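Local atomic coordinates of cytochrome c552 (Thermochromatium tepidum, PDB entry 5ZE8), a protein that carries five covalently bound c-type hemes at low potential and probably transfers electrons in a thermophilic purple sulfur photosynthetic bacterium. Residues Pro317-Tyr322 with Leu402-Leu407; Ile163-Glu168 with Asn193-Glu198; Ser222-Gly227 with Ala255-His260. All blocks are in the same frame, centred on the assembly; numbering follows the deposited sequence.

Contacts 1 and 3 are buried and share heme c of chain F: contact 3 holds its covalent links and one axial histidine, whereas contact 1 grips a propionate at the porphyrin's far edge. Their centres lie about 23 Å apart. Contact 2 is a surface contact between two loops on another heme, its centre about 45 Å from that of contact 1, across the centre of the chain. The chemistry follows the place: paired strands with backbone and side-chain hydrogen bonds in contact 1; an aromatic ring, an arginine and a sulfate in contact 2; sulfur and carbon packing in contact 3, with no hydrogen bond between its two segments.

Contact 1 (Pro317-Tyr322 with Leu402-Leu407); sequences PFRNLY and LYYNLL. With HEC (heme c), chain F.
Antiparallel pairing of strands 320-328 and 397-405 ends here at a heme propionate, with N320-N405 and Y322-Y403 as hydrogen-bonded pairs and L321-Y404 the non-hydrogen-bonded pair between them. The N320 carbonyl takes two bonds from N405: the backbone N lies nearly in line with it, 2.9 Å from N320 O, while ND2 comes from above the carbonyl plane. N320 ND2 in turn holds F318 O at 3.0 Å, close to its own amide plane, and reaches L407 O weakly. On the same sheet face Y403 CB sits over the Y322 ring, 3.9 Å from its centroid, in a CH-pi contact. On the other face Y404 OH donates to heme O2A at 2.6 Å. R319, bent at chi2 (-54°), sends NE to O1A of that propionate at 2.8 Å and NH2 to L406 O at 3.0 Å; NH2 also bonds a propionate of a neighbouring heme, so R319 links two hemes. L406 CD2 covers one guanidinium face. An alanine here would probably cost both propionates this cationic donor and leave L406 O without its NH2 partner. Strand 351-357 flanks 320-322, strand 426-434 flanks 402-405, and helix 70-79 packs on L406 and L407.

Contact 2 (Ile163-Glu168 with Asn193-Glu198); sequences IGFPRE and NPHLGE. With HEC (heme c), chain B; SO4 (sulfate ion), chain G.
F165 and L196 mark the nearest approach of two irregular loops, CA to CA 7.4 Å, and no hydrogen bond joins the backbones. G164 takes a positive phi (70°), readily adopted by a glycine, and the backbone N atoms of I163 and G164 both donate to O2A of one heme propionate, at 2.8 Å from I163 N and 2.9 Å from G164 N. In the facing loop N193 OD1 accepts from H195 N, an Asx turn that fixes the amide while its other end turns to F165. The F165 ring carries the contact. N193 ND2 stands over one face of the F165 ring, toward the rim, 3.4 Å from F165 CE1, with amide and ring planes 72° apart; the heme meets the ring's edge, and H195 CB approaches CE2. L196 CD2 touches F165 CB at 3.7 Å. R167, extended from CG to NE, lays its guanidinium against F165 CD1 and grips a sulfate edge-on, NH2 to O4 at 2.8 Å and NH1 to O2. The same O2 receives N193 ND2 at 3.1 Å, so the anion, probably from the crystallisation liquor, bridges the loops. H195 NE2 binds the heme iron at 2.1 Å opposite H49, and its ND1 donates to L210 O. R167 is the N-cap of helix 168-173, the second loop leads into strand 200-202, and strand 212-214 packs on F165 and H195 through M212.

Contact 3 (Ser222-Gly227 with Ala255-His260); sequences SDACMG and ACQTCH. With HEC (heme c), chain F.
Sulfur and carbon contacts join C225 and C256, the two segments meeting without a hydrogen bond. C225 SG lies 3.8 Å from C256 CB, and S222 CB is 3.7 Å from C256 SG. M226, bent at chi2 and chi3, folds its methyl back toward the heme: CE comes 3.4 Å from the CBB carbon of the vinyl-derived arm that C256 holds, and also approaches C256 SG. Of the polar side chains, Q257 bends at chi2 (92°) to bring NE2 alongside A224 CB, 3.4 Å away; that NE2 is hydrogen-bonded to L219 O and T221 O, in the chain running up to S222, tying helix 256-260 to the approach to the other segment. Within the segments, S222 O accepts from both C225 N and M226 N, and C256 O from C259 N and H260 N. Covalent and metal bonds complete the account. C256 SG is joined to heme CAB at 1.8 Å and C259 SG to CAC at 1.9 Å, while H260 NE2 ligates the iron at 2.1 Å, with H310 as the other axial ligand. This is the CXXCH motif of a c-type heme. C225 SG is itself linked to the CAB of another heme, so thioether sulfurs of two different hemes pack side by side. Such chemistry implies closely spaced, permanently attached cofactors, consistent with electron transfer between them.

Contact 1 (Pro317-Tyr322 with Leu402-Leu407)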
# COMPACT_ATOMS: atom_id res chain seq x y z
N PRO A 317 -5.53 7.81 1.07
CA PRO A 317 -6.34 8.50 2.06
C PRO A 317 -7.75 7.96 2.16
O PRO A 317 -8.40 8.19 3.18
CB PRO A 317 -6.31 9.95 1.56
CG PRO A 317 -6.09 9.83 0.10
CD PRO A 317 -5.01 8.76 0.06
N PHE A 318 -8.13 7.15 1.16
CA PHE A 318 -9.50 6.67 1.13
C PHE A 318 -9.69 5.29 1.78
O PHE A 318 -10.81 4.81 1.82
CB PHE A 318 -10.14 6.63 -0.19
CG PHE A 318 -9.21 6.73 -1.28
CD1 PHE A 318 -8.45 5.61 -1.64
CD2 PHE A 318 -9.04 7.93 -1.91
CE1 PHE A 318 -7.53 5.73 -2.69
CE2 PHE A 318 -8.09 8.08 -2.95
CZ PHE A 318 -7.32 6.97 -3.32
N ARG A 319 -8.59 4.68 2.24
CA ARG A 319 -8.74 3.47 2.95
C ARG A 319 -9.53 3.73 4.25
O ARG A 319 -9.35 4.72 4.96
CB ARG A 319 -7.39 2.90 3.36
CG ARG A 319 -6.39 2.62 2.28
CD ARG A 319 -6.97 1.72 1.22
NE ARG A 319 -5.93 1.18 0.36
CZ ARG A 319 -5.89 1.22 -0.97
NH1 ARG A 319 -4.87 0.65 -1.59
NH2 ARG A 319 -6.85 1.88 -1.66
N ASN A 320 -10.37 2.76 4.56
CA ASN A 320 -11.17 2.85 5.77
C ASN A 320 -11.63 1.53 6.32
O ASN A 320 -11.82 0.60 5.57
CB ASN A 320 -12.34 3.79 5.54
CG ASN A 320 -13.33 3.25 4.54
OD1 ASN A 320 -14.27 2.56 4.93
ND2 ASN A 320 -13.09 3.50 3.23
N LEU A 321 -11.83 1.45 7.62
CA LEU A 321 -12.47 0.29 8.25
C LEU A 321 -13.73 0.71 8.94
O LEU A 321 -13.93 1.90 9.31
CB LEU A 321 -11.61 -0.29 9.35
CG LEU A 321 -10.10 -0.18 9.30
CD1 LEU A 321 -9.42 -0.67 10.58
CD2 LEU A 321 -9.60 -0.91 8.08
N TYR A 322 -14.58 -0.28 9.19
CA TYR A 322 -15.71 -0.01 10.08
C TYR A 322 -16.07 -1.26 10.83
O TYR A 322 -15.85 -2.33 10.31
CB TYR A 322 -16.91 0.55 9.35
CG TYR A 322 -17.57 -0.24 8.26
CD1 TYR A 322 -18.49 -1.24 8.56
CD2 TYR A 322 -17.30 -0.05 6.91
CE1 TYR A 322 -19.11 -1.96 7.55
CE2 TYR A 322 -17.96 -0.72 5.89
CZ TYR A 322 -18.84 -1.73 6.23
OH TYR A 322 -19.46 -2.44 5.23
N LEU A 402 -15.39 -6.78 11.60
CA LEU A 402 -14.58 -5.64 11.21
C LEU A 402 -14.35 -5.71 9.70
O LEU A 402 -14.01 -6.80 9.16
CB LEU A 402 -13.27 -5.66 11.95
CG LEU A 402 -12.34 -4.50 11.68
CD1 LEU A 402 -12.90 -3.22 12.24
CD2 LEU A 402 -10.98 -4.74 12.31
N TYR A 403 -14.68 -4.63 9.00
CA TYR A 403 -14.66 -4.55 7.53
C TYR A 403 -13.59 -3.57 7.08
O TYR A 403 -13.42 -2.52 7.67
CB TYR A 403 -15.96 -4.12 6.87
CG TYR A 403 -17.00 -5.23 7.00
CD1 TYR A 403 -17.09 -6.24 6.04
CD2 TYR A 403 -17.87 -5.25 8.15
CE1 TYR A 403 -18.03 -7.23 6.19
CE2 TYR A 403 -18.82 -6.23 8.25
CZ TYR A 403 -18.88 -7.19 7.29
OH TYR A 403 -19.80 -8.24 7.34
N TYR A 404 -12.81 -3.99 6.11
CA TYR A 404 -11.85 -3.12 5.41
C TYR A 404 -12.37 -2.72 4.03
O TYR A 404 -13.02 -3.47 3.29
CB TYR A 404 -10.54 -3.87 5.26
CG TYR A 404 -9.46 -3.15 4.45
CD1 TYR A 404 -9.43 -3.29 3.10
CD2 TYR A 404 -8.46 -2.33 5.04
CE1 TYR A 404 -8.44 -2.69 2.30
CE2 TYR A 404 -7.47 -1.69 4.26
CZ TYR A 404 -7.48 -1.89 2.91
OH TYR A 404 -6.50 -1.33 2.12
N ASN A 405 -12.01 -1.50 3.63
CA ASN A 405 -12.48 -0.98 2.35
C ASN A 405 -11.37 -0.19 1.66
O ASN A 405 -10.80 0.71 2.28
CB ASN A 405 -13.59 -0.02 2.63
CG ASN A 405 -14.75 -0.65 3.39
OD1 ASN A 405 -15.59 -1.27 2.79
ND2 ASN A 405 -14.66 -0.64 4.71
N LEU A 406 -11.07 -0.54 0.38
CA LEU A 406 -10.12 0.23 -0.43
C LEU A 406 -10.49 1.69 -0.67
O LEU A 406 -9.61 2.52 -0.83
CB LEU A 406 -9.95 -0.45 -1.79
CG LEU A 406 -9.21 -1.81 -1.73
CD1 LEU A 406 -9.29 -2.44 -3.14
CD2 LEU A 406 -7.75 -1.71 -1.36
N LEU A 407 -11.80 1.99 -0.68
CA LEU A 407 -12.31 3.31 -1.00
C LEU A 407 -13.38 3.77 -0.06
O LEU A 407 -14.10 2.97 0.48
CB LEU A 407 -12.89 3.31 -2.41
CG LEU A 407 -11.95 2.98 -3.57
CD1 LEU A 407 -12.76 2.78 -4.87
CD2 LEU A 407 -10.96 4.10 -3.69
FE HEC F . 3.17 -2.26 6.33
CHA HEC F . 0.09 -2.86 5.20
CHB HEC F . 3.76 -0.08 3.76
CHC HEC F . 6.26 -1.49 7.64
CHD HEC F . 2.83 -4.79 8.61
NA HEC F . 2.15 -1.56 4.78
C1A HEC F . 0.81 -1.91 4.51
C2A HEC F . 0.36 -1.22 3.34
C3A HEC F . 1.43 -0.46 2.94
C4A HEC F . 2.52 -0.66 3.82
CMA HEC F . 1.50 0.52 1.77
CAA HEC F . -1.07 -1.26 2.73
CBA HEC F . -2.01 -0.29 3.44
CGA HEC F . -3.42 -0.26 2.90
O1A HEC F . -3.69 0.40 1.87
O2A HEC F . -4.29 -0.94 3.52
NB HEC F . 4.73 -1.04 5.82
C1B HEC F . 4.76 -0.28 4.68
C2B HEC F . 5.98 0.43 4.61
C3B HEC F . 6.75 0.08 5.72
C4B HEC F . 5.89 -0.85 6.48
CMB HEC F . 6.41 1.44 3.54
CAB HEC F . 8.04 0.58 6.24
CBB HEC F . 8.11 1.97 6.42
NC HEC F . 4.32 -2.99 7.84
C1C HEC F . 5.53 -2.50 8.21
C2C HEC F . 6.05 -3.38 9.21
C3C HEC F . 5.13 -4.35 9.49
C4C HEC F . 4.00 -4.06 8.64
CMC HEC F . 7.46 -3.28 9.81
CAC HEC F . 5.14 -5.52 10.47
CBC HEC F . 5.42 -5.22 11.82
ND HEC F . 1.74 -3.48 6.83
C1D HEC F . 1.77 -4.53 7.73
C2D HEC F . 0.53 -5.33 7.68
C3D HEC F . -0.28 -4.80 6.75
C4D HEC F . 0.54 -3.65 6.25
CMD HEC F . 0.24 -6.50 8.55
CAD HEC F . -1.64 -5.23 6.28
CBD HEC F . -2.68 -4.15 6.50
CGD HEC F . -3.20 -3.45 5.26
O1D HEC F . -3.03 -3.92 4.14
O2D HEC F . -3.81 -2.41 5.47

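Contact 2 (Ile163-Glu168 with Asn193-Glu198)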
# COMPACT_ATOMS: atom_id res chain seq x y z
N ILE A 163 23.45 -8.32 -1.08
CA ILE A 163 24.85 -8.85 -0.89
C ILE A 163 25.72 -8.69 -2.14
O ILE A 163 26.91 -8.38 -2.02
CB ILE A 163 24.84 -10.32 -0.61
CG1 ILE A 163 23.85 -10.66 0.51
CG2 ILE A 163 26.27 -10.87 -0.29
CD1 ILE A 163 24.29 -10.01 1.77
N GLY A 164 25.14 -8.89 -3.33
CA GLY A 164 25.90 -8.90 -4.53
C GLY A 164 26.77 -10.14 -4.58
O GLY A 164 26.46 -11.20 -3.99
N PHE A 165 27.92 -9.97 -5.25
CA PHE A 165 28.86 -11.07 -5.40
C PHE A 165 30.28 -10.61 -5.08
O PHE A 165 31.06 -10.24 -5.99
CB PHE A 165 28.75 -11.56 -6.84
CG PHE A 165 27.40 -12.11 -7.14
CD1 PHE A 165 27.06 -13.30 -6.73
CD2 PHE A 165 26.47 -11.35 -7.87
CE1 PHE A 165 25.82 -13.84 -6.92
CE2 PHE A 165 25.22 -11.84 -8.06
CZ PHE A 165 24.86 -13.07 -7.55
N PRO A 166 30.60 -10.50 -3.79
CA PRO A 166 31.88 -10.01 -3.35
C PRO A 166 32.87 -11.14 -3.56
O PRO A 166 33.11 -11.96 -2.67
CB PRO A 166 31.61 -9.66 -1.88
CG PRO A 166 30.53 -10.70 -1.48
CD PRO A 166 29.64 -10.57 -2.66
N ARG A 167 33.45 -11.14 -4.72
CA ARG A 167 34.31 -12.22 -5.11
C ARG A 167 35.70 -11.74 -5.46
O ARG A 167 36.41 -12.46 -6.13
CB ARG A 167 33.63 -13.04 -6.24
CG ARG A 167 32.41 -13.82 -5.74
CD ARG A 167 31.79 -14.80 -6.74
NE ARG A 167 30.59 -15.38 -6.14
CZ ARG A 167 29.68 -16.09 -6.80
NH1 ARG A 167 29.83 -16.32 -8.09
NH2 ARG A 167 28.61 -16.55 -6.15
N GLU A 168 36.06 -10.52 -5.04
CA GLU A 168 37.38 -10.00 -5.36
C GLU A 168 38.48 -10.91 -4.75
O GLU A 168 39.45 -11.36 -5.44
CB GLU A 168 37.51 -8.56 -4.93
CG GLU A 168 38.93 -8.04 -5.02
CD GLU A 168 39.26 -7.38 -6.32
OE1 GLU A 168 39.11 -8.04 -7.38
OE2 GLU A 168 39.70 -6.20 -6.24
N ASN A 193 25.37 -17.02 -14.32
CA ASN A 193 25.34 -15.77 -13.50
C ASN A 193 25.77 -14.63 -14.36
O ASN A 193 26.98 -14.44 -14.61
CB ASN A 193 26.20 -15.92 -12.26
CG ASN A 193 26.04 -14.73 -11.30
OD1 ASN A 193 25.55 -13.70 -11.70
ND2 ASN A 193 26.33 -14.94 -10.05
N PRO A 194 24.81 -13.78 -14.83
CA PRO A 194 25.11 -12.66 -15.67
C PRO A 194 25.54 -11.38 -14.91
O PRO A 194 25.73 -10.36 -15.53
CB PRO A 194 23.75 -12.38 -16.30
CG PRO A 194 22.76 -12.68 -15.18
CD PRO A 194 23.35 -13.85 -14.46
N HIS A 195 25.65 -11.51 -13.58
CA HIS A 195 25.94 -10.40 -12.69
C HIS A 195 27.44 -10.32 -12.31
O HIS A 195 27.78 -9.54 -11.41
CB HIS A 195 25.14 -10.54 -11.42
CG HIS A 195 23.68 -10.74 -11.62
ND1 HIS A 195 22.92 -9.83 -12.33
CD2 HIS A 195 22.82 -11.67 -11.13
CE1 HIS A 195 21.67 -10.27 -12.32
NE2 HIS A 195 21.57 -11.35 -11.58
N LEU A 196 28.33 -10.99 -13.07
CA LEU A 196 29.79 -11.09 -12.71
C LEU A 196 30.69 -10.41 -13.71
O LEU A 196 31.90 -10.78 -13.85
CB LEU A 196 30.21 -12.53 -12.59
CG LEU A 196 29.44 -13.36 -11.58
CD1 LEU A 196 29.87 -14.82 -11.54
CD2 LEU A 196 29.53 -12.69 -10.23
N GLY A 197 30.13 -9.51 -14.46
CA GLY A 197 30.87 -8.70 -15.40
C GLY A 197 30.84 -9.12 -16.85
O GLY A 197 31.45 -8.44 -17.64
N GLU A 198 30.13 -10.19 -17.22
CA GLU A 198 30.01 -10.58 -18.65
C GLU A 198 28.68 -11.22 -19.01
O GLU A 198 28.00 -11.71 -18.08
CB GLU A 198 31.13 -11.52 -19.03
CG GLU A 198 31.26 -12.76 -18.18
CD GLU A 198 32.71 -13.28 -18.15
OE1 GLU A 198 33.12 -13.86 -17.12
OE2 GLU A 198 33.45 -13.10 -19.14
FE HEC B . 19.84 -12.39 -11.04
CHA HEC B . 21.12 -13.12 -7.94
CHB HEC B . 18.41 -9.54 -9.81
CHC HEC B . 18.48 -11.69 -14.12
CHD HEC B . 21.13 -15.28 -12.31
NA HEC B . 19.82 -11.46 -9.26
C1A HEC B . 20.43 -11.94 -8.11
C2A HEC B . 20.22 -11.02 -7.03
C3A HEC B . 19.42 -10.01 -7.54
C4A HEC B . 19.19 -10.26 -8.93
CMA HEC B . 18.94 -8.77 -6.80
CAA HEC B . 20.66 -11.22 -5.61
CBA HEC B . 22.16 -11.02 -5.34
CGA HEC B . 22.27 -11.01 -3.83
O1A HEC B . 22.30 -12.07 -3.21
O2A HEC B . 22.47 -9.96 -3.18
NB HEC B . 18.67 -10.88 -11.81
C1B HEC B . 18.18 -9.82 -11.11
C2B HEC B . 17.38 -9.05 -11.97
C3B HEC B . 17.33 -9.61 -13.20
C4B HEC B . 18.22 -10.79 -13.06
CMB HEC B . 16.65 -7.79 -11.43
CAB HEC B . 16.77 -9.05 -14.48
CBB HEC B . 17.11 -7.70 -14.84
NC HEC B . 19.84 -13.33 -12.87
C1C HEC B . 19.21 -12.84 -14.01
C2C HEC B . 19.32 -13.81 -15.05
C3C HEC B . 20.03 -14.89 -14.54
C4C HEC B . 20.39 -14.56 -13.20
CMC HEC B . 18.59 -13.67 -16.37
CAC HEC B . 20.41 -16.20 -15.19
CBC HEC B . 20.83 -16.25 -16.50
ND HEC B . 20.86 -13.84 -10.29
C1D HEC B . 21.31 -14.95 -10.98
C2D HEC B . 22.02 -15.84 -10.09
C3D HEC B . 22.03 -15.26 -8.88
C4D HEC B . 21.29 -13.97 -9.03
CMD HEC B . 22.66 -17.19 -10.44
CAD HEC B . 22.59 -15.83 -7.60
CBD HEC B . 21.52 -16.56 -6.78
CGD HEC B . 20.44 -17.40 -7.41
O1D HEC B . 20.75 -18.55 -7.85
O2D HEC B . 19.26 -16.93 -7.45
S SO4 G . 26.77 -18.56 -8.24
O1 SO4 G . 28.01 -19.20 -7.63
O2 SO4 G . 27.25 -17.78 -9.41
O3 SO4 G . 25.69 -19.56 -8.66
O4 SO4 G . 26.29 -17.65 -7.17

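Contact 3 (Ser222-Gly227 with Ala255-His260)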
# COMPACT_ATOMS: atom_id res chain seq x y z
N SER A 222 14.46 0.68 5.11
CA SER A 222 13.35 1.35 4.56
C SER A 222 13.71 2.28 3.45
O SER A 222 12.77 2.74 2.72
CB SER A 222 12.54 2.11 5.62
OG SER A 222 13.27 3.24 6.15
N ASP A 223 14.99 2.58 3.22
CA ASP A 223 15.37 3.30 1.99
C ASP A 223 14.81 2.67 0.73
O ASP A 223 14.63 3.39 -0.26
CB ASP A 223 16.91 3.38 1.87
CG ASP A 223 17.54 4.35 2.89
OD1 ASP A 223 16.86 4.93 3.77
OD2 ASP A 223 18.78 4.50 2.83
N ALA A 224 14.58 1.37 0.77
CA ALA A 224 14.08 0.62 -0.39
C ALA A 224 12.65 1.03 -0.70
O ALA A 224 12.19 0.69 -1.83
CB ALA A 224 14.14 -0.86 -0.13
N CYS A 225 11.93 1.66 0.23
CA CYS A 225 10.48 1.87 0.05
C CYS A 225 10.10 3.34 0.13
O CYS A 225 9.05 3.73 -0.34
CB CYS A 225 9.72 1.11 1.16
SG CYS A 225 10.34 -0.59 1.43
N MET A 226 10.88 4.16 0.86
CA MET A 226 10.37 5.44 1.30
C MET A 226 10.10 6.45 0.22
O MET A 226 9.21 7.29 0.43
CB MET A 226 11.28 6.11 2.39
CG MET A 226 11.21 5.49 3.74
SD MET A 226 9.58 5.71 4.49
CE MET A 226 9.21 4.12 4.05
N GLY A 227 10.81 6.43 -0.89
CA GLY A 227 10.53 7.45 -1.95
C GLY A 227 9.08 7.42 -2.44
O GLY A 227 8.45 8.44 -2.77
N ALA A 255 12.47 -2.56 9.86
CA ALA A 255 12.52 -2.28 8.41
C ALA A 255 11.24 -2.84 7.77
O ALA A 255 10.76 -3.89 8.20
CB ALA A 255 13.71 -2.96 7.79
N CYS A 256 10.71 -2.09 6.78
CA CYS A 256 9.46 -2.52 6.11
C CYS A 256 9.56 -3.97 5.66
O CYS A 256 8.65 -4.76 5.75
CB CYS A 256 9.18 -1.60 4.87
SG CYS A 256 9.40 0.14 5.08
N GLN A 257 10.77 -4.34 5.13
CA GLN A 257 11.01 -5.67 4.60
C GLN A 257 10.84 -6.79 5.60
O GLN A 257 10.50 -7.90 5.20
CB GLN A 257 12.40 -5.77 3.98
CG GLN A 257 12.65 -4.83 2.82
CD GLN A 257 13.24 -3.51 3.24
OE1 GLN A 257 12.77 -2.82 4.17
NE2 GLN A 257 14.25 -3.07 2.49
N THR A 258 11.15 -6.53 6.86
CA THR A 258 10.97 -7.60 7.82
C THR A 258 9.59 -8.15 7.90
O THR A 258 9.42 -9.36 8.02
CB THR A 258 11.50 -7.20 9.22
OG1 THR A 258 12.70 -6.45 9.04
CG2 THR A 258 11.75 -8.39 10.06
N CYS A 259 8.56 -7.31 7.65
CA CYS A 259 7.21 -7.76 7.57
C CYS A 259 6.73 -8.04 6.13
O CYS A 259 5.95 -8.93 5.92
CB CYS A 259 6.29 -6.69 8.18
SG CYS A 259 6.65 -6.58 9.94
N HIS A 260 7.16 -7.20 5.17
CA HIS A 260 6.61 -7.20 3.81
C HIS A 260 7.38 -7.97 2.77
O HIS A 260 6.89 -8.20 1.71
CB HIS A 260 6.45 -5.74 3.36
CG HIS A 260 5.30 -5.00 3.97
ND1 HIS A 260 4.01 -5.37 3.71
CD2 HIS A 260 5.24 -3.98 4.86
CE1 HIS A 260 3.19 -4.56 4.37
NE2 HIS A 260 3.91 -3.75 5.09
FE HEC F . 3.17 -2.26 6.33
CHA HEC F . 0.09 -2.86 5.20
CHB HEC F . 3.76 -0.08 3.76
CHC HEC F . 6.26 -1.49 7.64
CHD HEC F . 2.83 -4.79 8.61
NA HEC F . 2.15 -1.56 4.78
C1A HEC F . 0.81 -1.91 4.51
C2A HEC F . 0.36 -1.22 3.34
C3A HEC F . 1.43 -0.46 2.94
C4A HEC F . 2.52 -0.66 3.82
CMA HEC F . 1.50 0.52 1.77
CAA HEC F . -1.07 -1.26 2.73
CBA HEC F . -2.01 -0.29 3.44
CGA HEC F . -3.42 -0.26 2.90
O1A HEC F . -3.69 0.40 1.87
O2A HEC F . -4.29 -0.94 3.52
NB HEC F . 4.73 -1.04 5.82
C1B HEC F . 4.76 -0.28 4.68
C2B HEC F . 5.98 0.43 4.61
C3B HEC F . 6.75 0.08 5.72
C4B HEC F . 5.89 -0.85 6.48
CMB HEC F . 6.41 1.44 3.54
CAB HEC F . 8.04 0.58 6.24
CBB HEC F . 8.11 1.97 6.42
NC HEC F . 4.32 -2.99 7.84
C1C HEC F . 5.53 -2.50 8.21
C2C HEC F . 6.05 -3.38 9.21
C3C HEC F . 5.13 -4.35 9.49
C4C HEC F . 4.00 -4.06 8.64
CMC HEC F . 7.46 -3.28 9.81
CAC HEC F . 5.14 -5.52 10.47
CBC HEC F . 5.42 -5.22 11.82
ND HEC F . 1.74 -3.48 6.83
C1D HEC F . 1.77 -4.53 7.73
C2D HEC F . 0.53 -5.33 7.68
C3D HEC F . -0.28 -4.80 6.75
C4D HEC F . 0.54 -3.65 6.25
CMD HEC F . 0.24 -6.50 8.55
CAD HEC F . -1.64 -5.23 6.28
CBD HEC F . -2.68 -4.15 6.50
CGD HEC F . -3.20 -3.45 5.26
O1D HEC F . -3.03 -3.92 4.14
O2D HEC F . -3.81 -2.41 5.47